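Local atomic coordinates of A151R (African swine fever virus Georgia 2007/1, PDB entry 7CMA), a protein that is a viral non-structural protein that binds a zinc ion and whose precise biochemical role remains uncertain. Residues N105-I117 / I131-S144. Residues are numbered along the deposited sequence; the frame is centred on the assembly and turned at random.
Sequences NDLYHTNYNHKCI and IFNDRSIWCTKCTS. With ZN (zinc ion), chain C.
His109 and Cys116 of segment 105-117 share a zinc ion with Cys139 and Cys142 of segment 131-144, a three-cysteine, one-histidine site whose last two ligands form a CxxC motif. His109 binds through ND1, 2.2 Å from zinc, while its NE2 is hydrogen-bonded to the backbone oxygen of Glu104; the two bonds together fix the rotation of the imidazole. The two CxxC sulfurs arrive by different torsions: SG of Cys139 lies anti to its own backbone N (chi1 171°), whereas SG of Cys142 sits between N and the carbonyl carbon (chi1 61°). Weak bonds from the backbone N-H groups of Thr110 and Asn111 reach SG of Cys142, and equally weak ones from those of Lys141 and Cys142 reach SG of Cys139.

Beside the metal, the backbones of Tyr108 and Trp138 form a single bridge, with Tyr108 N on Ile137 O and Cys139 N on Tyr108 O, both 3.0 Å. CB of Tyr108 rests over one indole face, 3.4 Å from CZ3 of Trp138, and the tyrosine ring turns its edge to that face with the planes at 56°; Phe132 packs on the opposite face. Hydroxyls OG1 of Thr110 and OG1 of Thr143 meet at 2.7 Å, and OG of Ser144 donates to OD1 of Asn113 at 2.8 Å.

Three thiolates would leave the site net negative, so the N-H...S bonds probably temper that charge; the tetrahedral ligand set suggests a structural zinc tying strand 107-109 and its following loop to the CxxC loop.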
ATOM      1  N   ASN A 105     -23.770 -20.666  11.454  1.00 54.82           N
ATOM      2  CA  ASN A 105     -24.057 -20.102  10.109  1.00 60.15           C
ATOM      3  C   ASN A 105     -22.820 -20.261   9.212  1.00 61.90           C
ATOM      4  O   ASN A 105     -22.522 -19.327   8.439  1.00 58.86           O
ATOM      5  CB  ASN A 105     -24.512 -18.644  10.199  1.00 64.55           C
ATOM      6  CG  ASN A 105     -25.591 -18.308   9.196  1.00 66.56           C
ATOM      7  OD1 ASN A 105     -25.824 -19.062   8.254  1.00 79.05           O
ATOM      8  ND2 ASN A 105     -26.271 -17.190   9.402  1.00 78.55           N
ATOM      9  N   ASP A 106     -22.217 -21.455   9.212  1.00 61.93           N
ATOM     10  CA  ASP A 106     -21.123 -21.847   8.281  1.00 55.52           C
ATOM     11  C   ASP A 106     -19.935 -20.897   8.464  1.00 54.72           C
ATOM     12  O   ASP A 106     -19.147 -20.746   7.511  1.00 52.19           O
ATOM     13  CB  ASP A 106     -21.598 -21.835   6.826  1.00 58.16           C
ATOM     14  CG  ASP A 106     -22.431 -23.046   6.448  1.00 63.30           C
ATOM     15  OD1 ASP A 106     -22.361 -24.059   7.182  1.00 54.53           O
ATOM     16  OD2 ASP A 106     -23.147 -22.963   5.434  1.00 68.15           O
ATOM     17  N   LEU A 107     -19.825 -20.277   9.642  1.00 51.94           N
ATOM     18  CA  LEU A 107     -18.674 -19.413  10.014  1.00 52.76           C
ATOM     19  C   LEU A 107     -18.210 -19.767  11.432  1.00 49.30           C
ATOM     20  O   LEU A 107     -19.034 -20.275  12.211  1.00 51.30           O
ATOM     21  CB  LEU A 107     -19.101 -17.948   9.911  1.00 52.05           C
ATOM     22  CG  LEU A 107     -19.144 -17.373   8.495  1.00 58.21           C
ATOM     23  CD1 LEU A 107     -19.709 -15.960   8.500  1.00 64.29           C
ATOM     24  CD2 LEU A 107     -17.762 -17.388   7.860  1.00 63.42           C
ATOM     25  N   TYR A 108     -16.912 -19.626  11.702  1.00 43.20           N
ATOM     26  CA  TYR A 108     -16.325 -19.811  13.055  1.00 44.48           C
ATOM     27  C   TYR A 108     -16.117 -18.426  13.688  1.00 40.46           C
ATOM     28  O   TYR A 108     -15.782 -17.489  12.944  1.00 38.96           O
ATOM     29  CB  TYR A 108     -15.030 -20.623  12.960  1.00 42.92           C
ATOM     30  CG  TYR A 108     -15.227 -22.072  12.584  1.00 47.31           C
ATOM     31  CD1 TYR A 108     -15.468 -22.447  11.270  1.00 50.96           C
ATOM     32  CD2 TYR A 108     -15.241 -23.065  13.549  1.00 45.52           C
ATOM     33  CE1 TYR A 108     -15.709 -23.768  10.927  1.00 43.24           C
ATOM     34  CE2 TYR A 108     -15.449 -24.395  13.218  1.00 45.01           C
ATOM     35  CZ  TYR A 108     -15.668 -24.751  11.897  1.00 43.20           C
ATOM     36  OH  TYR A 108     -15.928 -26.052  11.567  1.00 40.87           O
ATOM     37  N   HIS A 109     -16.458 -18.312  14.970  1.00 47.26           N
ATOM     38  CA  HIS A 109     -16.503 -16.977  15.613  1.00 45.01           C
ATOM     39  C   HIS A 109     -15.607 -16.855  16.836  1.00 41.65           C
ATOM     40  O   HIS A 109     -15.473 -17.837  17.571  1.00 44.99           O
ATOM     41  CB  HIS A 109     -17.944 -16.657  16.042  1.00 44.85           C
ATOM     42  CG  HIS A 109     -18.976 -16.762  14.971  1.00 50.59           C
ATOM     43  ND1 HIS A 109     -19.442 -15.659  14.293  1.00 50.48           N
ATOM     44  CD2 HIS A 109     -19.661 -17.819  14.487  1.00 55.65           C
ATOM     45  CE1 HIS A 109     -20.354 -16.035  13.421  1.00 51.04           C
ATOM     46  NE2 HIS A 109     -20.503 -17.352  13.521  1.00 47.63           N
ATOM     47  N   THR A 110     -15.036 -15.676  17.026  1.00 39.46           N
ATOM     48  CA  THR A 110     -14.223 -15.359  18.230  1.00 40.87           C
ATOM     49  C   THR A 110     -15.002 -14.384  19.124  1.00 41.91           C
ATOM     50  O   THR A 110     -14.638 -14.263  20.313  1.00 44.48           O
ATOM     51  CB  THR A 110     -12.863 -14.769  17.834  1.00 37.96           C
ATOM     52  OG1 THR A 110     -13.120 -13.705  16.920  1.00 40.30           O
ATOM     53  CG2 THR A 110     -11.936 -15.782  17.195  1.00 40.90           C
ATOM     54  N   ASN A 111     -15.882 -13.584  18.521  1.00 44.54           N
ATOM     55  CA  ASN A 111     -16.644 -12.502  19.204  1.00 51.26           C
ATOM     56  C   ASN A 111     -15.687 -11.361  19.585  1.00 52.00           C
ATOM     57  O   ASN A 111     -15.998 -10.644  20.543  1.00 49.24           O
ATOM     58  CB  ASN A 111     -17.380 -13.027  20.444  1.00 51.05           C
ATOM     59  CG  ASN A 111     -18.850 -13.290  20.196  1.00 58.04           C
ATOM     60  OD1 ASN A 111     -19.224 -13.746  19.120  1.00 55.10           O
ATOM     61  ND2 ASN A 111     -19.692 -12.994  21.176  1.00 55.62           N
ATOM     62  N   TYR A 112     -14.527 -11.263  18.920  1.00 58.41           N
ATOM     63  CA  TYR A 112     -13.493 -10.235  19.233  1.00 53.40           C
ATOM     64  C   TYR A 112     -14.009  -8.844  18.846  1.00 46.17           C
ATOM     65  O   TYR A 112     -13.953  -7.952  19.696  1.00 47.78           O
ATOM     66  CB  TYR A 112     -12.165 -10.539  18.528  1.00 53.98           C
ATOM     67  CG  TYR A 112     -11.316 -11.594  19.197  1.00 50.63           C
ATOM     68  CD1 TYR A 112     -11.451 -11.876  20.546  1.00 55.83           C
ATOM     69  CD2 TYR A 112     -10.398 -12.338  18.471  1.00 51.40           C
ATOM     70  CE1 TYR A 112     -10.697 -12.864  21.157  1.00 58.14           C
ATOM     71  CE2 TYR A 112      -9.610 -13.302  19.076  1.00 45.95           C
ATOM     72  CZ  TYR A 112      -9.769 -13.576  20.420  1.00 49.73           C
ATOM     73  OH  TYR A 112      -9.013 -14.542  21.014  1.00 53.00           O
ATOM     74  N   ASN A 113     -14.389  -8.647  17.577  1.00 49.50           N
ATOM     75  CA  ASN A 113     -14.671  -7.295  17.017  1.00 54.67           C
ATOM     76  C   ASN A 113     -16.186  -7.071  16.905  1.00 52.38           C
ATOM     77  O   ASN A 113     -16.576  -6.015  16.396  1.00 50.13           O
ATOM     78  CB  ASN A 113     -14.009  -7.079  15.655  1.00 58.25           C
ATOM     79  CG  ASN A 113     -12.536  -7.421  15.653  1.00 55.93           C
ATOM     80  OD1 ASN A 113     -12.065  -8.125  14.764  1.00 57.07           O
ATOM     81  ND2 ASN A 113     -11.813  -6.965  16.662  1.00 59.71           N
ATOM     82  N   HIS A 114     -16.989  -8.039  17.340  1.00 62.13           N
ATOM     83  CA  HIS A 114     -18.473  -7.934  17.297  1.00 60.09           C
ATOM     84  C   HIS A 114     -19.040  -9.101  18.098  1.00 61.08           C
ATOM     85  O   HIS A 114     -18.516 -10.203  17.973  1.00 47.39           O
ATOM     86  CB  HIS A 114     -19.005  -7.958  15.860  1.00 61.50           C
ATOM     87  CG  HIS A 114     -20.474  -7.744  15.739  1.00 63.93           C
ATOM     88  ND1 HIS A 114     -21.021  -6.493  15.561  1.00 68.52           N
ATOM     89  CD2 HIS A 114     -21.506  -8.612  15.752  1.00 68.19           C
ATOM     90  CE1 HIS A 114     -22.329  -6.597  15.478  1.00 71.13           C
ATOM     91  NE2 HIS A 114     -22.652  -7.887  15.594  1.00 71.06           N
ATOM     92  N   LYS A 115     -20.082  -8.846  18.883  1.00 56.88           N
ATOM     93  CA  LYS A 115     -20.692  -9.925  19.687  1.00 59.48           C
ATOM     94  C   LYS A 115     -21.646 -10.713  18.794  1.00 65.81           C
ATOM     95  O   LYS A 115     -22.862 -10.479  18.871  1.00 65.04           O
ATOM     96  CB  LYS A 115     -21.343  -9.397  20.966  1.00 76.80           C
ATOM     97  CG  LYS A 115     -21.889  -7.978  20.924  1.00 85.03           C
ATOM     98  CD  LYS A 115     -22.971  -7.773  21.961  1.00 87.83           C
ATOM     99  CE  LYS A 115     -23.596  -9.075  22.417  1.00 84.30           C
ATOM    100  NZ  LYS A 115     -23.264  -9.392  23.825  1.00 84.60           N
ATOM    101  N   CYS A 116     -21.096 -11.598  17.967  1.00 52.14           N
ATOM    102  CA  CYS A 116     -21.919 -12.417  17.049  1.00 59.70           C
ATOM    103  C   CYS A 116     -22.649 -13.490  17.862  1.00 54.42           C
ATOM    104  O   CYS A 116     -23.790 -13.803  17.512  1.00 55.65           O
ATOM    105  CB  CYS A 116     -20.991 -13.080  16.038  1.00 59.43           C
ATOM    106  SG  CYS A 116     -20.466 -12.001  14.683  1.00 85.53           S
ATOM    107  N   ILE A 117     -22.021 -13.998  18.921  1.00 52.57           N
ATOM    108  CA  ILE A 117     -22.593 -15.129  19.697  1.00 61.23           C
ATOM    109  C   ILE A 117     -22.966 -14.702  21.123  1.00 63.10           C
ATOM    110  O   ILE A 117     -22.179 -14.000  21.750  1.00 70.18           O
ATOM    111  CB  ILE A 117     -21.592 -16.299  19.709  1.00 59.72           C
ATOM    112  CG1 ILE A 117     -21.096 -16.652  18.305  1.00 62.83           C
ATOM    113  CG2 ILE A 117     -22.166 -17.506  20.427  1.00 65.02           C
ATOM    114  CD1 ILE A 117     -22.189 -17.019  17.331  1.00 59.97           C
ATOM    115  N   ILE A 131      -6.216 -23.977  13.654  1.00 39.05           N
ATOM    116  CA  ILE A 131      -7.454 -23.771  12.842  1.00 41.42           C
ATOM    117  C   ILE A 131      -7.440 -22.364  12.222  1.00 36.78           C
ATOM    118  O   ILE A 131      -8.196 -22.137  11.269  1.00 34.44           O
ATOM    119  CB  ILE A 131      -8.716 -24.017  13.693  1.00 45.79           C
ATOM    120  CG1 ILE A 131      -9.984 -23.991  12.834  1.00 42.69           C
ATOM    121  CG2 ILE A 131      -8.791 -23.034  14.854  1.00 48.31           C
ATOM    122  CD1 ILE A 131     -11.266 -24.238  13.606  1.00 52.62           C
ATOM    123  N   PHE A 132      -6.595 -21.463  12.731  1.00 40.37           N
ATOM    124  CA  PHE A 132      -6.536 -20.055  12.255  1.00 39.85           C
ATOM    125  C   PHE A 132      -5.651 -19.953  11.006  1.00 41.29           C
ATOM    126  O   PHE A 132      -5.679 -18.904  10.345  1.00 35.54           O
ATOM    127  CB  PHE A 132      -6.048 -19.134  13.375  1.00 38.08           C
ATOM    128  CG  PHE A 132      -7.062 -18.905  14.462  1.00 33.99           C
ATOM    129  CD1 PHE A 132      -8.106 -18.013  14.275  1.00 36.68           C
ATOM    130  CD2 PHE A 132      -7.073 -19.706  15.594  1.00 35.75           C
ATOM    131  CE1 PHE A 132      -9.057 -17.828  15.265  1.00 35.65           C
ATOM    132  CE2 PHE A 132      -8.041 -19.541  16.570  1.00 36.77           C
ATOM    133  CZ  PHE A 132      -9.035 -18.604  16.400  1.00 36.52           C
ATOM    134  N   ASN A 133      -4.996 -21.054  10.627  1.00 36.33           N
ATOM    135  CA  ASN A 133      -4.115 -21.129   9.431  1.00 37.74           C
ATOM    136  C   ASN A 133      -4.924 -20.772   8.175  1.00 39.87           C
ATOM    137  O   ASN A 133      -4.377 -20.085   7.315  1.00 39.19           O
ATOM    138  CB  ASN A 133      -3.462 -22.506   9.314  1.00 35.79           C
ATOM    139  CG  ASN A 133      -2.434 -22.584   8.210  1.00 41.63           C
ATOM    140  OD1 ASN A 133      -2.503 -23.470   7.359  1.00 38.78           O
ATOM    141  ND2 ASN A 133      -1.463 -21.687   8.237  1.00 35.24           N
ATOM    142  N   ASP A 134      -6.157 -21.274   8.056  1.00 42.62           N
ATOM    143  CA  ASP A 134      -7.060 -20.976   6.911  1.00 41.55           C
ATOM    144  C   ASP A 134      -8.051 -19.875   7.321  1.00 41.51           C
ATOM    145  O   ASP A 134      -8.991 -20.176   8.072  1.00 36.86           O
ATOM    146  CB  ASP A 134      -7.788 -22.240   6.437  1.00 42.15           C
ATOM    147  CG  ASP A 134      -8.732 -22.010   5.265  1.00 45.50           C
ATOM    148  OD1 ASP A 134      -8.666 -20.936   4.664  1.00 49.52           O
ATOM    149  OD2 ASP A 134      -9.472 -22.945   4.921  1.00 50.26           O
ATOM    150  N   ARG A 135      -7.884 -18.663   6.782  1.00 36.43           N
ATOM    151  CA  ARG A 135      -8.640 -17.454   7.201  1.00 40.92           C
ATOM    152  C   ARG A 135     -10.049 -17.495   6.601  1.00 40.97           C
ATOM    153  O   ARG A 135     -10.938 -16.813   7.142  1.00 37.96           O
ATOM    154  CB  ARG A 135      -7.883 -16.192   6.783  1.00 41.20           C
ATOM    155  CG  ARG A 135      -6.543 -16.030   7.487  1.00 39.33           C
ATOM    156  CD  ARG A 135      -5.841 -14.751   7.099  1.00 41.08           C
ATOM    157  NE  ARG A 135      -4.713 -14.466   7.971  1.00 45.19           N
ATOM    158  CZ  ARG A 135      -3.989 -13.356   7.909  1.00 47.36           C
ATOM    159  NH1 ARG A 135      -4.276 -12.440   7.003  1.00 44.31           N
ATOM    160  NH2 ARG A 135      -2.977 -13.173   8.738  1.00 41.17           N
ATOM    161  N   SER A 136     -10.248 -18.319   5.569  1.00 36.29           N
ATOM    162  CA  SER A 136     -11.531 -18.411   4.824  1.00 43.48           C
ATOM    163  C   SER A 136     -12.717 -18.849   5.683  1.00 42.77           C
ATOM    164  O   SER A 136     -13.839 -18.510   5.316  1.00 43.72           O
ATOM    165  CB  SER A 136     -11.368 -19.357   3.667  1.00 45.27           C
ATOM    166  OG  SER A 136     -11.435 -20.703   4.093  1.00 45.76           O
ATOM    167  N   ILE A 137     -12.479 -19.577   6.766  1.00 40.35           N
ATOM    168  CA  ILE A 137     -13.601 -20.147   7.561  1.00 37.25           C
ATOM    169  C   ILE A 137     -13.988 -19.194   8.689  1.00 42.54           C
ATOM    170  O   ILE A 137     -14.944 -19.507   9.392  1.00 46.03           O
ATOM    171  CB  ILE A 137     -13.175 -21.524   8.104  1.00 39.89           C
ATOM    172  CG1 ILE A 137     -12.111 -21.423   9.194  1.00 36.96           C
ATOM    173  CG2 ILE A 137     -12.724 -22.434   6.976  1.00 45.68           C
ATOM    174  CD1 ILE A 137     -11.670 -22.756   9.726  1.00 39.13           C
ATOM    175  N   TRP A 138     -13.314 -18.053   8.808  1.00 45.67           N
ATOM    176  CA  TRP A 138     -13.518 -17.149   9.970  1.00 42.19           C
ATOM    177  C   TRP A 138     -14.469 -15.988   9.675  1.00 44.34           C
ATOM    178  O   TRP A 138     -14.339 -15.381   8.611  1.00 44.04           O
ATOM    179  CB  TRP A 138     -12.161 -16.709  10.527  1.00 42.76           C
ATOM    180  CG  TRP A 138     -11.430 -17.874  11.102  1.00 39.82           C
ATOM    181  CD1 TRP A 138     -10.467 -18.629  10.503  1.00 43.09           C
ATOM    182  CD2 TRP A 138     -11.675 -18.471  12.382  1.00 41.38           C
ATOM    183  NE1 TRP A 138     -10.081 -19.642  11.333  1.00 43.23           N
ATOM    184  CE2 TRP A 138     -10.805 -19.573  12.491  1.00 39.73           C
ATOM    185  CE3 TRP A 138     -12.524 -18.167  13.451  1.00 41.55           C
ATOM    186  CZ2 TRP A 138     -10.773 -20.376  13.625  1.00 39.77           C
ATOM    187  CZ3 TRP A 138     -12.487 -18.960  14.571  1.00 41.06           C
ATOM    188  CH2 TRP A 138     -11.631 -20.055  14.648  1.00 44.13           C
ATOM    189  N   CYS A 139     -15.383 -15.701  10.607  1.00 53.74           N
ATOM    190  CA  CYS A 139     -16.386 -14.611  10.457  1.00 53.63           C
ATOM    191  C   CYS A 139     -15.675 -13.262  10.335  1.00 45.65           C
ATOM    192  O   CYS A 139     -14.913 -12.933  11.238  1.00 48.70           O
ATOM    193  CB  CYS A 139     -17.337 -14.639  11.646  1.00 66.35           C
ATOM    194  SG  CYS A 139     -18.467 -13.232  11.783  1.00 95.90           S
ATOM    195  N   THR A 140     -15.958 -12.510   9.274  1.00 47.37           N
ATOM    196  CA  THR A 140     -15.239 -11.240   9.011  1.00 49.68           C
ATOM    197  C   THR A 140     -15.782 -10.112   9.881  1.00 46.94           C
ATOM    198  O   THR A 140     -15.187  -9.031   9.865  1.00 55.67           O
ATOM    199  CB  THR A 140     -15.393 -10.852   7.544  1.00 52.08           C
ATOM    200  OG1 THR A 140     -16.778 -10.606   7.307  1.00 56.56           O
ATOM    201  CG2 THR A 140     -14.884 -11.920   6.603  1.00 54.29           C
ATOM    202  N   LYS A 141     -16.873 -10.361  10.598  1.00 60.64           N
ATOM    203  CA  LYS A 141     -17.488  -9.326  11.462  1.00 57.69           C
ATOM    204  C   LYS A 141     -16.835  -9.345  12.839  1.00 49.19           C
ATOM    205  O   LYS A 141     -16.608  -8.270  13.380  1.00 53.07           O
ATOM    206  CB  LYS A 141     -18.994  -9.567  11.584  1.00 69.93           C
ATOM    207  CG  LYS A 141     -19.752  -9.654  10.269  1.00 75.14           C
ATOM    208  CD  LYS A 141     -21.239  -9.447  10.444  1.00 83.56           C
ATOM    209  CE  LYS A 141     -21.618  -9.095  11.867  1.00 95.12           C
ATOM    210  NZ  LYS A 141     -23.059  -8.772  11.989  1.00 97.53           N
ATOM    211  N   CYS A 142     -16.548 -10.527  13.370  1.00 51.13           N
ATOM    212  CA  CYS A 142     -15.995 -10.612  14.744  1.00 51.87           C
ATOM    213  C   CYS A 142     -14.517 -11.006  14.736  1.00 45.73           C
ATOM    214  O   CYS A 142     -13.879 -10.849  15.768  1.00 51.17           O
ATOM    215  CB  CYS A 142     -16.787 -11.603  15.581  1.00 56.62           C
ATOM    216  SG  CYS A 142     -16.793 -13.301  14.962  1.00 70.30           S
ATOM    217  N   THR A 143     -14.008 -11.520  13.619  1.00 50.17           N
ATOM    218  CA  THR A 143     -12.610 -12.020  13.606  1.00 51.14           C
ATOM    219  C   THR A 143     -11.796 -11.249  12.569  1.00 46.06           C
ATOM    220  O   THR A 143     -12.097 -11.359  11.376  1.00 45.98           O
ATOM    221  CB  THR A 143     -12.557 -13.547  13.464  1.00 48.82           C
ATOM    222  OG1 THR A 143     -13.552 -14.136  14.300  1.00 41.12           O
ATOM    223  CG2 THR A 143     -11.194 -14.121  13.781  1.00 47.58           C
ATOM    224  N   SER A 144     -10.811 -10.487  13.036  1.00 47.64           N
ATOM    225  CA  SER A 144      -9.934  -9.727  12.117  1.00 49.03           C
ATOM    226  C   SER A 144      -8.513 -10.271  12.208  1.00 42.11           C
ATOM    227  O   SER A 144      -8.149 -10.800  13.257  1.00 47.66           O
ATOM    228  CB  SER A 144      -9.943  -8.265  12.440  1.00 46.49           C
ATOM    229  OG  SER A 144      -9.429  -8.042  13.743  1.00 49.13           O
TER
HETATM  230 ZN    ZN C 201     -18.880 -13.508  14.093  1.00 56.32          ZN